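Local coordinates for protein ribonucleoside-diphosphate reductase (Pseudomonas aeruginosa, PDB 5IM3) that probably reduces ribonucleoside diphosphates to deoxyribonucleotides for DNA synthesis, with thioredoxin as reductant, and binds the allosteric effector dATP, at residues R76-Q81 against E106-R111; E214-Y219 against D812-G817; V804-L809 against D846-A851. All coordinates share one frame; numbering follows the deposited sequence.

Contact 1. Residues R76-Q81 against E106-R111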
# COMPACT_ATOMS: atom_id res chain seq x y z
N ARG A 76 -23.07 -42.95 -33.14
CA ARG A 76 -23.89 -43.18 -31.96
C ARG A 76 -23.41 -42.37 -30.77
O ARG A 76 -24.20 -42.05 -29.88
CB ARG A 76 -23.92 -44.67 -31.62
CG ARG A 76 -24.60 -45.53 -32.67
CD ARG A 76 -24.52 -47.01 -32.31
NE ARG A 76 -25.18 -47.32 -31.05
CZ ARG A 76 -25.20 -48.53 -30.49
NH1 ARG A 76 -24.60 -49.55 -31.07
NH2 ARG A 76 -25.83 -48.72 -29.34
N ARG A 77 -22.12 -42.03 -30.74
CA ARG A 77 -21.63 -41.13 -29.70
C ARG A 77 -22.13 -39.71 -29.94
O ARG A 77 -22.58 -39.03 -29.00
CB ARG A 77 -20.10 -41.16 -29.65
CG ARG A 77 -19.49 -40.29 -28.57
CD ARG A 77 -17.97 -40.34 -28.60
NE ARG A 77 -17.43 -39.88 -29.87
CZ ARG A 77 -17.31 -38.60 -30.23
NH1 ARG A 77 -17.70 -37.64 -29.40
NH2 ARG A 77 -16.81 -38.29 -31.41
N LEU A 78 -22.05 -39.23 -31.18
CA LEU A 78 -22.57 -37.91 -31.51
C LEU A 78 -24.08 -37.85 -31.32
O LEU A 78 -24.60 -36.86 -30.80
CB LEU A 78 -22.19 -37.54 -32.95
CG LEU A 78 -20.69 -37.51 -33.27
CD1 LEU A 78 -20.50 -37.29 -34.76
CD2 LEU A 78 -19.99 -36.42 -32.48
N THR A 79 -24.79 -38.90 -31.74
CA THR A 79 -26.24 -38.93 -31.57
C THR A 79 -26.62 -38.89 -30.10
O THR A 79 -27.64 -38.29 -29.74
CB THR A 79 -26.82 -40.18 -32.24
OG1 THR A 79 -26.51 -40.16 -33.64
CG2 THR A 79 -28.33 -40.24 -32.06
N GLU A 80 -25.82 -39.52 -29.24
CA GLU A 80 -26.15 -39.57 -27.82
C GLU A 80 -26.04 -38.20 -27.17
O GLU A 80 -26.95 -37.76 -26.46
CB GLU A 80 -25.24 -40.58 -27.11
CG GLU A 80 -25.28 -40.51 -25.59
CD GLU A 80 -26.68 -40.71 -25.03
OE1 GLU A 80 -27.55 -41.22 -25.76
OE2 GLU A 80 -26.90 -40.35 -23.85
N GLN A 81 -24.93 -37.49 -27.41
CA GLN A 81 -24.76 -36.18 -26.80
C GLN A 81 -25.70 -35.14 -27.39
O GLN A 81 -25.93 -34.10 -26.77
CB GLN A 81 -23.31 -35.72 -26.92
CG GLN A 81 -22.78 -35.62 -28.33
CD GLN A 81 -21.27 -35.42 -28.37
OE1 GLN A 81 -20.54 -35.95 -27.52
NE2 GLN A 81 -20.79 -34.66 -29.35
N GLU A 106 -24.79 -30.37 -36.26
CA GLU A 106 -23.58 -29.70 -36.71
C GLU A 106 -22.67 -29.39 -35.54
O GLU A 106 -21.44 -29.54 -35.64
CB GLU A 106 -23.93 -28.40 -37.45
CG GLU A 106 -24.61 -28.61 -38.80
CD GLU A 106 -24.94 -27.29 -39.50
OE1 GLU A 106 -24.69 -26.22 -38.91
OE2 GLU A 106 -25.45 -27.33 -40.64
N LEU A 107 -23.24 -28.97 -34.41
CA LEU A 107 -22.43 -28.65 -33.24
C LEU A 107 -21.63 -29.86 -32.77
O LEU A 107 -20.43 -29.76 -32.51
CB LEU A 107 -23.33 -28.12 -32.12
CG LEU A 107 -22.63 -27.76 -30.80
CD1 LEU A 107 -21.58 -26.67 -31.01
CD2 LEU A 107 -23.65 -27.33 -29.75
N ALA A 108 -22.28 -31.02 -32.68
CA ALA A 108 -21.60 -32.22 -32.20
C ALA A 108 -20.48 -32.62 -33.15
O ALA A 108 -19.36 -32.94 -32.72
CB ALA A 108 -22.60 -33.36 -32.04
N LEU A 109 -20.76 -32.63 -34.46
CA LEU A 109 -19.71 -32.92 -35.44
C LEU A 109 -18.55 -31.94 -35.31
O LEU A 109 -17.38 -32.34 -35.38
CB LEU A 109 -20.28 -32.88 -36.85
CG LEU A 109 -21.09 -34.09 -37.31
CD1 LEU A 109 -21.95 -33.74 -38.52
CD2 LEU A 109 -20.16 -35.26 -37.63
N MET A 110 -18.85 -30.66 -35.11
CA MET A 110 -17.82 -29.64 -35.09
C MET A 110 -16.96 -29.73 -33.83
O MET A 110 -15.73 -29.62 -33.91
CB MET A 110 -18.45 -28.25 -35.20
CG MET A 110 -19.02 -27.95 -36.58
SD MET A 110 -19.80 -26.34 -36.62
CE MET A 110 -20.41 -26.29 -38.31
N ARG A 111 -17.58 -29.90 -32.66
CA ARG A 111 -16.80 -29.98 -31.43
C ARG A 111 -15.92 -31.22 -31.41
O ARG A 111 -14.90 -31.23 -30.70
CB ARG A 111 -17.72 -29.98 -30.21
CG ARG A 111 -18.47 -28.67 -29.99
CD ARG A 111 -19.07 -28.59 -28.60
NE ARG A 111 -18.12 -28.04 -27.63
CZ ARG A 111 -18.14 -26.78 -27.17
NH1 ARG A 111 -19.06 -25.92 -27.58
NH2 ARG A 111 -17.22 -26.39 -26.29

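Contact 2. Residues E214-Y219 against D812-G817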
# COMPACT_ATOMS: atom_id res chain seq x y z
N GLU A 214 -23.26 5.80 -38.21
CA GLU A 214 -22.15 4.96 -37.78
C GLU A 214 -21.33 4.46 -38.96
O GLU A 214 -20.10 4.40 -38.89
CB GLU A 214 -22.67 3.78 -36.95
CG GLU A 214 -21.58 2.94 -36.31
CD GLU A 214 -22.13 1.85 -35.40
OE1 GLU A 214 -22.12 0.67 -35.81
OE2 GLU A 214 -22.60 2.18 -34.29
N ARG A 215 -22.00 4.10 -40.06
CA ARG A 215 -21.30 3.62 -41.25
C ARG A 215 -21.03 4.72 -42.26
O ARG A 215 -20.20 4.51 -43.16
CB ARG A 215 -22.12 2.51 -41.92
CG ARG A 215 -22.35 1.28 -41.04
CD ARG A 215 -21.05 0.52 -40.73
NE ARG A 215 -20.58 -0.29 -41.86
CZ ARG A 215 -19.51 -0.01 -42.61
NH1 ARG A 215 -18.77 1.07 -42.37
NH2 ARG A 215 -19.18 -0.82 -43.60
N GLU A 216 -21.69 5.87 -42.15
CA GLU A 216 -21.44 6.97 -43.07
C GLU A 216 -21.83 8.29 -42.40
O GLU A 216 -23.02 8.57 -42.22
CB GLU A 216 -22.22 6.77 -44.37
CG GLU A 216 -22.21 7.98 -45.29
CD GLU A 216 -20.81 8.42 -45.65
OE1 GLU A 216 -19.92 7.55 -45.73
OE2 GLU A 216 -20.59 9.64 -45.85
N PRO A 217 -20.86 9.13 -42.03
CA PRO A 217 -21.20 10.33 -41.25
C PRO A 217 -22.13 11.29 -41.97
O PRO A 217 -22.91 11.99 -41.32
CB PRO A 217 -19.83 10.97 -40.99
CG PRO A 217 -18.97 10.50 -42.09
CD PRO A 217 -19.43 9.10 -42.39
N ASN A 218 -22.10 11.33 -43.31
CA ASN A 218 -22.93 12.27 -44.04
C ASN A 218 -24.41 12.11 -43.74
O ASN A 218 -25.19 13.02 -44.02
CB ASN A 218 -22.69 12.14 -45.55
CG ASN A 218 -21.39 12.79 -45.99
OD1 ASN A 218 -20.99 13.82 -45.44
ND2 ASN A 218 -20.73 12.19 -46.97
N TYR A 219 -24.82 10.97 -43.17
CA TYR A 219 -26.21 10.82 -42.75
C TYR A 219 -26.58 11.78 -41.63
O TYR A 219 -27.76 12.05 -41.43
CB TYR A 219 -26.48 9.38 -42.31
CG TYR A 219 -26.65 8.44 -43.48
CD1 TYR A 219 -27.81 8.46 -44.24
CD2 TYR A 219 -25.65 7.54 -43.83
CE1 TYR A 219 -27.96 7.61 -45.32
CE2 TYR A 219 -25.81 6.69 -44.90
CZ TYR A 219 -26.96 6.72 -45.64
OH TYR A 219 -27.13 5.88 -46.70
N ASP A 812 -10.70 9.50 -44.20
CA ASP A 812 -9.35 9.06 -44.56
C ASP A 812 -9.29 7.55 -44.71
O ASP A 812 -8.60 7.03 -45.59
CB ASP A 812 -8.33 9.54 -43.53
CG ASP A 812 -7.86 10.97 -43.78
OD1 ASP A 812 -7.79 11.37 -44.96
OD2 ASP A 812 -7.56 11.67 -42.80
N LEU A 813 -9.99 6.81 -43.84
CA LEU A 813 -10.00 5.36 -43.93
C LEU A 813 -10.66 4.87 -45.21
O LEU A 813 -10.36 3.77 -45.67
CB LEU A 813 -10.71 4.75 -42.72
CG LEU A 813 -10.02 4.95 -41.37
CD1 LEU A 813 -10.90 4.45 -40.23
CD2 LEU A 813 -8.67 4.26 -41.35
N LYS A 814 -11.55 5.67 -45.80
CA LYS A 814 -12.13 5.31 -47.09
C LYS A 814 -11.08 5.38 -48.19
O LYS A 814 -10.97 4.47 -49.02
CB LYS A 814 -13.31 6.22 -47.41
CG LYS A 814 -14.53 5.97 -46.55
CD LYS A 814 -15.63 6.94 -46.93
CE LYS A 814 -16.96 6.52 -46.36
NZ LYS A 814 -18.06 7.31 -46.96
N ALA A 815 -10.31 6.47 -48.22
CA ALA A 815 -9.27 6.62 -49.24
C ALA A 815 -8.30 5.43 -49.21
O ALA A 815 -7.91 4.92 -50.26
CB ALA A 815 -8.51 7.93 -49.02
N ARG A 816 -7.92 4.99 -48.02
CA ARG A 816 -7.06 3.82 -47.88
C ARG A 816 -7.79 2.51 -48.18
O ARG A 816 -7.14 1.46 -48.26
CB ARG A 816 -6.47 3.75 -46.47
CG ARG A 816 -5.71 4.99 -46.04
CD ARG A 816 -4.39 5.13 -46.78
NE ARG A 816 -3.50 6.09 -46.12
CZ ARG A 816 -3.60 7.41 -46.23
NH1 ARG A 816 -4.55 7.94 -46.99
NH2 ARG A 816 -2.75 8.19 -45.59
N GLY A 817 -9.11 2.55 -48.35
CA GLY A 817 -9.88 1.33 -48.45
C GLY A 817 -9.98 0.55 -47.16
O GLY A 817 -10.20 -0.66 -47.19

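Contact 3. Residues V804-L809 against D846-A851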
# COMPACT_ATOMS: atom_id res chain seq x y z
N VAL A 804 -20.92 7.60 -32.53
CA VAL A 804 -20.52 8.64 -33.46
C VAL A 804 -19.00 8.59 -33.60
O VAL A 804 -18.28 8.62 -32.60
CB VAL A 804 -20.97 10.03 -32.99
CG1 VAL A 804 -20.48 11.12 -33.95
CG2 VAL A 804 -22.49 10.07 -32.86
N ILE A 805 -18.53 8.52 -34.84
CA ILE A 805 -17.11 8.36 -35.14
C ILE A 805 -16.63 9.59 -35.88
O ILE A 805 -17.30 10.09 -36.79
CB ILE A 805 -16.86 7.08 -35.97
CG1 ILE A 805 -17.41 5.86 -35.22
CG2 ILE A 805 -15.37 6.91 -36.27
CD1 ILE A 805 -17.28 4.56 -35.98
N ASN A 806 -15.45 10.08 -35.49
CA ASN A 806 -14.77 11.22 -36.11
C ASN A 806 -15.00 11.21 -37.62
O ASN A 806 -14.51 10.32 -38.32
CB ASN A 806 -13.28 11.17 -35.79
CG ASN A 806 -12.51 12.35 -36.36
OD1 ASN A 806 -12.95 13.00 -37.31
ND2 ASN A 806 -11.34 12.61 -35.79
N PRO A 807 -15.75 12.18 -38.16
CA PRO A 807 -16.01 12.18 -39.61
C PRO A 807 -14.76 12.28 -40.46
O PRO A 807 -14.74 11.76 -41.58
CB PRO A 807 -16.92 13.40 -39.80
CG PRO A 807 -17.52 13.65 -38.47
CD PRO A 807 -16.48 13.26 -37.47
N TYR A 808 -13.71 12.93 -39.96
CA TYR A 808 -12.47 13.03 -40.73
C TYR A 808 -11.73 11.70 -40.76
O TYR A 808 -11.13 11.33 -41.78
CB TYR A 808 -11.59 14.14 -40.16
CG TYR A 808 -12.19 15.52 -40.28
CD1 TYR A 808 -13.10 15.99 -39.33
CD2 TYR A 808 -11.86 16.36 -41.34
CE1 TYR A 808 -13.65 17.25 -39.44
CE2 TYR A 808 -12.41 17.62 -41.45
CZ TYR A 808 -13.31 18.06 -40.49
OH TYR A 808 -13.85 19.32 -40.59
N LEU A 809 -11.76 10.96 -39.64
CA LEU A 809 -11.10 9.66 -39.59
C LEU A 809 -11.71 8.70 -40.60
O LEU A 809 -10.99 8.03 -41.35
CB LEU A 809 -11.18 9.09 -38.18
CG LEU A 809 -10.71 7.64 -38.03
CD1 LEU A 809 -9.27 7.49 -38.48
CD2 LEU A 809 -10.88 7.17 -36.59
N ASP A 846 -0.74 8.67 -36.32
CA ASP A 846 -0.27 9.94 -35.78
C ASP A 846 -1.30 11.05 -35.98
O ASP A 846 -1.55 11.85 -35.06
CB ASP A 846 1.05 10.34 -36.44
CG ASP A 846 2.15 9.33 -36.18
OD1 ASP A 846 2.11 8.67 -35.12
OD2 ASP A 846 3.06 9.20 -37.03
N LEU A 847 -1.92 11.10 -37.16
CA LEU A 847 -2.85 12.18 -37.46
C LEU A 847 -4.10 12.11 -36.60
O LEU A 847 -4.68 13.15 -36.28
CB LEU A 847 -3.23 12.14 -38.94
CG LEU A 847 -4.30 13.15 -39.39
CD1 LEU A 847 -3.81 14.57 -39.18
CD2 LEU A 847 -4.66 12.91 -40.85
N TYR A 848 -4.52 10.91 -36.21
CA TYR A 848 -5.71 10.73 -35.39
C TYR A 848 -5.36 10.27 -33.98
O TYR A 848 -6.14 9.60 -33.32
CB TYR A 848 -6.68 9.78 -36.08
CG TYR A 848 -7.28 10.46 -37.28
CD1 TYR A 848 -8.39 11.25 -37.15
CD2 TYR A 848 -6.69 10.36 -38.52
CE1 TYR A 848 -8.93 11.91 -38.23
CE2 TYR A 848 -7.22 11.01 -39.61
CZ TYR A 848 -8.34 11.78 -39.46
OH TYR A 848 -8.88 12.43 -40.55
N ALA A 849 -4.18 10.67 -33.52
CA ALA A 849 -3.86 10.52 -32.11
C ALA A 849 -4.84 11.36 -31.29
O ALA A 849 -5.26 12.44 -31.71
CB ALA A 849 -2.43 10.95 -31.84
N THR A 850 -5.22 10.82 -30.14
CA THR A 850 -6.19 11.44 -29.26
C THR A 850 -5.48 12.34 -28.24
O THR A 850 -4.25 12.39 -28.17
CB THR A 850 -7.06 10.33 -28.65
OG1 THR A 850 -8.27 10.22 -29.41
CG2 THR A 850 -7.37 10.56 -27.19
N ALA A 851 -6.26 13.10 -27.47
CA ALA A 851 -5.70 14.07 -26.54
C ALA A 851 -4.71 13.44 -25.56
O ALA A 851 -3.68 14.03 -25.24
CB ALA A 851 -6.82 14.76 -25.77

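Contact 1. Residues R76-Q81 against E106-R111
Leu78 meets Ala108 and Leu109 where two helices of the first ATP cone, 69-88 and 98-111, pack against each other. The axes of the two short segments run at 126° and come within 9.4 Å, an ordinary packing distance, with the small Ala108 facing Leu78 and Gln81. Leu78 divides its two methyls between partners. CD2 lies over the backbone of Ala108, 3.5 Å from Ala108 O, and 4.0 Å from Ala108 CB; CD1 touches Leu109 CD2 at 3.5 Å, the two leucine side chains meeting at about a right angle. Although the CB of Leu109 points away from helix 69-88, its branched end returns to Leu78, and it also packs on Phe57 of helix 46-60. A bound dATP lies about 8 Å from the side chain of Leu109. Thr79, the next residue after Leu78, faces that same helix 46-60 instead, so helix 69-88 is covered on more than one side. One turn after Leu78, Gln81 carries CG between its backbone N and carbonyl carbon (chi1 59°), and the chain beyond extends across Ala108 at the partly exposed margin of the interface. Gln81 ends the contact with its amide nitrogen against a methyl group, NE2 standing 3.5 Å from Ala108 CB.

Contact 2. Residues E214-Y219 against D812-G817
Lys814 reaches from the end of helix 807-815 to Glu216, in a type I beta turn that leads into helix 219-239, where the second ATP cone range meets the barrel domain; between these two segments the touch is made by one long side chain. The charged interaction comes first. Lys814 stretches out fully beyond CG and brings NZ to the carboxylate of Glu216, and the two side chains cross at about a right angle. The pair is modelled as a salt bridge through OE1, but the separation of Glu216 OE1 and Lys814 NZ, 2.2 Å, is too short to be taken literally, so its exact geometry is doubtful. Glu216 is buried and Lys814 only partly so, which places the pair at the edge of the interface.

Turn and capping bonds hold the two ends. Glu216 has CG anti to its backbone nitrogen (chi1 171°) and bends at chi2 (57°), which turns the carboxylate back over its own turn; there OE2 accepts a weak capping bond from Asn218 N at 3.4 Å. The turn itself is closed by Tyr219 N and Glu216 O, 3.1 Å apart. Nearby, Pro217 packs on Pro807 and Val810 of the lysine's own helix, while Glu214 forms a salt bridge with Lys828. On the barrel side the helix finishes in a Schellman motif: Gly817 takes positive phi (70°), and its N bonds to Lys814 O at 2.8 Å.

Contact 3. Residues V804-L809 against D846-A851
Tyr848 lays one face of its ring against Leu809, just beyond the C-terminal end of helix 842-847 and beside the first turn of helix 807-815. Leu809 CA sits over that face, 3.8 Å from the ring centroid and 30° off the normal, a CH-pi contact. On the same face Leu809 CD1 lies toward the rim, 3.7 Å above the ring plane, and Leu809 CB adds a 3.6 Å touch to Tyr848 CE1. With CG of Leu809 anti to its backbone nitrogen (chi1 171°), the isobutyl group runs along the ring from CE1 toward CG.

The ring edge meets Asn806, whose ND2 approaches Tyr848 CE1 at 3.5 Å close to the ring plane; amide and ring stand 69° apart. This ND2 donates to Asn791, while the other end of the amide caps the helix: OD1 takes Tyr808 N at 2.8 Å, the donor tilted from the carbonyl plane, and Leu809 N more weakly. Asn806 thus serves the helix start with its oxygen and borders the tyrosine with its nitrogen. Tyr848 OH comes within 2.8 Å of Tyr808 O and 3.2 Å of Tyr808 CB, but its hydrogen bond is to Asp812, one turn further along helix 807-815. Tyr670 of helix 665-672 stacks with the Tyr848 ring and also meets Tyr808, extending the aromatic cluster.

Strand 802-805 of the antiparallel pair with 792-795 here gives way directly to helix 807-815, and the contact packs an aromatic ring against a helix start that has a side-chain N-cap, at a strand-to-helix junction in the barrel domain of the reductase large chain.

Contacts 2 and 3 are neighbours that touch, their centres 12 Å apart, and both use helix 807-815: contact 3 at its first turn, contact 2 at its last. Their segments alternate along the chain; because both contacts share helix 807-815, this helix links the loop 214-219, in the second ATP cone range, with 846-851 of the barrel domain. Contact 1 closes earlier in sequence and stands apart, with centres 44 Å from contact 2 and 48 Å from contact 3. It belongs to the outlying first ATP cone, which binds dATP, whereas the other two lie away from the annotated nucleotide sites.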